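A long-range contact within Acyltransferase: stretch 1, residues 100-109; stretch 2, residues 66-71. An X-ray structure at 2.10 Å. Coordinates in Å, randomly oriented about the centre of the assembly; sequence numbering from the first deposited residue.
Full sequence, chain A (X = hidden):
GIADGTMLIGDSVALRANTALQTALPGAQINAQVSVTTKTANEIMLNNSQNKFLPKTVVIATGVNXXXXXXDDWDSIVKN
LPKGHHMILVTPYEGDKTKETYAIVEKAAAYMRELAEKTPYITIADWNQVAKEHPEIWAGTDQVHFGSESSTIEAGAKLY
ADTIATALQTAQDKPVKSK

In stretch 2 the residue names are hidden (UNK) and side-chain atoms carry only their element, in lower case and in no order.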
# COMPACT_ATOMS: atom_id res chain seq x y z
N GLU A 100 -12.05 -2.65 -18.17
CA GLU A 100 -11.07 -2.29 -19.19
C GLU A 100 -9.71 -1.97 -18.59
O GLU A 100 -8.71 -2.00 -19.31
CB GLU A 100 -11.60 -1.12 -20.03
CG GLU A 100 -12.91 -1.47 -20.77
CD GLU A 100 -13.27 -0.50 -21.90
OE1 GLU A 100 -13.06 0.72 -21.74
OE2 GLU A 100 -13.76 -0.96 -22.96
N THR A 101 -9.63 -1.69 -17.28
CA THR A 101 -8.37 -1.41 -16.58
C THR A 101 -7.82 -2.59 -15.81
O THR A 101 -6.79 -2.45 -15.14
CB THR A 101 -8.54 -0.24 -15.60
OG1 THR A 101 -9.62 -0.53 -14.70
CG2 THR A 101 -8.80 1.08 -16.33
N TYR A 102 -8.51 -3.74 -15.84
CA TYR A 102 -8.07 -4.89 -15.05
C TYR A 102 -6.63 -5.28 -15.40
O TYR A 102 -5.79 -5.49 -14.51
CB TYR A 102 -9.02 -6.08 -15.27
CG TYR A 102 -8.51 -7.35 -14.62
CD1 TYR A 102 -8.57 -7.53 -13.24
CD2 TYR A 102 -7.94 -8.35 -15.39
CE1 TYR A 102 -8.07 -8.68 -12.65
CE2 TYR A 102 -7.45 -9.51 -14.82
CZ TYR A 102 -7.52 -9.67 -13.45
OH TYR A 102 -7.03 -10.82 -12.90
N ALA A 103 -6.32 -5.34 -16.69
CA ALA A 103 -4.99 -5.79 -17.12
C ALA A 103 -3.91 -4.80 -16.70
O ALA A 103 -2.77 -5.20 -16.45
CB ALA A 103 -4.98 -6.01 -18.63
N ILE A 104 -4.26 -3.51 -16.60
CA ILE A 104 -3.33 -2.49 -16.14
C ILE A 104 -3.06 -2.64 -14.65
O ILE A 104 -1.91 -2.58 -14.20
CB ILE A 104 -3.88 -1.09 -16.46
CG1 ILE A 104 -4.24 -0.99 -17.94
CG2 ILE A 104 -2.89 0.00 -16.06
CD1 ILE A 104 -5.04 0.22 -18.25
N VAL A 105 -4.11 -2.80 -13.85
CA VAL A 105 -3.91 -2.98 -12.42
C VAL A 105 -3.05 -4.20 -12.17
O VAL A 105 -2.16 -4.20 -11.31
CB VAL A 105 -5.26 -3.09 -11.68
CG1 VAL A 105 -5.01 -3.36 -10.22
CG2 VAL A 105 -6.06 -1.81 -11.85
N GLU A 106 -3.29 -5.27 -12.94
CA GLU A 106 -2.48 -6.47 -12.81
C GLU A 106 -1.03 -6.17 -13.16
O GLU A 106 -0.12 -6.51 -12.41
CB GLU A 106 -3.05 -7.58 -13.69
CG GLU A 106 -4.33 -8.22 -13.10
CD GLU A 106 -4.05 -8.85 -11.75
OE1 GLU A 106 -3.29 -9.83 -11.69
OE2 GLU A 106 -4.57 -8.35 -10.72
N LYS A 107 -0.81 -5.49 -14.29
CA LYS A 107 0.55 -5.07 -14.65
C LYS A 107 1.17 -4.21 -13.55
O LYS A 107 2.36 -4.36 -13.25
CB LYS A 107 0.53 -4.32 -15.99
CG LYS A 107 0.41 -5.22 -17.23
CD LYS A 107 0.14 -4.40 -18.51
CE LYS A 107 -0.03 -5.26 -19.74
NZ LYS A 107 0.17 -4.48 -21.00
N ALA A 108 0.39 -3.33 -12.93
CA ALA A 108 0.95 -2.47 -11.88
C ALA A 108 1.40 -3.30 -10.69
O ALA A 108 2.53 -3.15 -10.20
CB ALA A 108 -0.07 -1.42 -11.45
N ALA A 109 0.54 -4.21 -10.23
CA ALA A 109 0.93 -5.11 -9.15
C ALA A 109 2.21 -5.85 -9.51
O ALA A 109 3.12 -5.95 -8.69
CB ALA A 109 -0.21 -6.09 -8.85
N UNK A 66 -6.49 5.50 -10.90
CA UNK A 66 -5.64 6.02 -11.95
C UNK A 66 -4.45 5.10 -12.30
O UNK A 66 -3.35 5.52 -12.22
c UNK A 66 -5.13 7.41 -11.50
c UNK A 66 -6.10 8.53 -11.78
o UNK A 66 -7.27 8.31 -11.99
n UNK A 66 -5.60 9.75 -11.78
N UNK A 67 -4.66 3.84 -12.63
CA UNK A 67 -3.52 2.92 -12.76
C UNK A 67 -2.72 3.10 -14.03
O UNK A 67 -1.64 2.51 -14.14
c UNK A 67 -5.52 1.79 -13.46
c UNK A 67 -4.19 1.54 -12.73
c UNK A 67 -5.93 3.20 -13.05
N UNK A 68 -3.20 3.91 -14.99
CA UNK A 68 -2.62 3.88 -16.33
C UNK A 68 -1.14 4.23 -16.33
O UNK A 68 -0.35 3.63 -17.07
o UNK A 68 -1.65 6.73 -18.34
c UNK A 68 -1.87 5.74 -19.09
c UNK A 68 -2.99 4.76 -18.72
c UNK A 68 -3.40 4.83 -17.25
o UNK A 68 -1.23 5.52 -20.15
N UNK A 69 -0.73 5.20 -15.50
CA UNK A 69 0.66 5.66 -15.47
C UNK A 69 1.51 4.90 -14.45
O UNK A 69 2.45 5.48 -13.89
c UNK A 69 1.97 7.82 -15.77
c UNK A 69 0.71 7.16 -15.20
n UNK A 69 2.40 8.92 -15.16
o UNK A 69 2.55 7.34 -16.74
N UNK A 70 1.21 3.62 -14.19
CA UNK A 70 1.85 2.93 -13.07
C UNK A 70 3.36 2.85 -13.24
O UNK A 70 4.10 2.97 -12.25
c UNK A 70 2.34 -1.12 -16.10
c UNK A 70 2.80 -0.21 -13.94
c UNK A 70 1.20 -0.35 -16.19
c UNK A 70 0.86 0.50 -15.15
c UNK A 70 1.65 0.59 -14.02
c UNK A 70 3.14 -1.05 -14.98
o UNK A 70 2.66 -1.95 -17.15
c UNK A 70 1.28 1.52 -12.90
N UNK A 71 3.85 2.63 -14.46
CA UNK A 71 5.30 2.51 -14.67
C UNK A 71 6.02 3.75 -14.14
O UNK A 71 6.86 3.66 -13.23
c UNK A 71 5.75 0.82 -18.15
n UNK A 71 5.52 -0.52 -20.23
c UNK A 71 5.58 -0.57 -18.74
c UNK A 71 5.51 0.86 -16.63
c UNK A 71 5.61 2.29 -16.14

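Position 66 carries four side-chain atoms, two carbons with the second bearing one oxygen and one nitrogen. That is a short carboxamide, and its CA-to-CB bond points away from the helix of stretch 1, touching nothing there. The residue is Asn66, an approach to the contact rather than part of it.

At position 67 three carbons close a ring onto the backbone nitrogen. Its CA-to-CB bond points toward stretch 1, and the ring settles on three residues: its CB lies 3.9 Å from Ile104 CG2 and 3.9 Å from Val105 CG2, while the middle ring carbon is 4.2 Å from Thr101 CB. Only proline closes such a ring. Pro67 thus rests on side chains three and four residues apart, the spacing that brings residues to one side of a helix.

Position 68 has three carbons in a row, the third carrying two oxygens: a carboxylate on a two-methylene arm. Its CA-to-CB bond points away, and the contact is made by the backbone, with CA 3.9 Å from Ile104 CG2. This is Glu68, whose charge is kept out of the apolar patch.

Position 69 again shows two carbons with one oxygen and one nitrogen on the second, its CA-to-CB bond pointing away and its atoms touching nothing on stretch 1. It is Asn69, at the N-cap position of the following helix, although its side chain makes no capping bond.

Position 70 shows one carbon leading to a six-carbon ring that bears an oxygen. That first carbon comes to 3.5 Å from Ala108 CB, a ring carbon to 3.9 Å from Ile104 CG2, and the ring oxygen to 3.4 Å from Lys107 CB. The residue is Tyr70. With chi1 at 69° (p), its ring is placed with one face over Ala108 CA and Lys107 C; Ala108 CA sits 4.0 Å from the centroid of the Tyr70 ring, in a CH-pi contact.

Position 71 has four carbons in a row ending in nitrogen, and makes no contact with stretch 1. The chain is that of Lys71.

The contact works by shape, without a hydrogen bond between the stretches. Pro67 and Tyr70 supply most of the surface from their side, and Ile104 meets both; Ile104 CG2 also lies 3.4 Å from Pro67 O. One ring face covers backbone atoms of the helix, Ala108 CA and Lys107 C, and Ala108 CB packs against Tyr70 CB. Lys107 lends its CB to the packing while the end of its side chain leads away. The rule to read here is economical: a proline ring and a tyrosine ring three residues apart, set against a helix, with the polar side chains between them turned outward.

Stretch 2 66-71: NPENYK
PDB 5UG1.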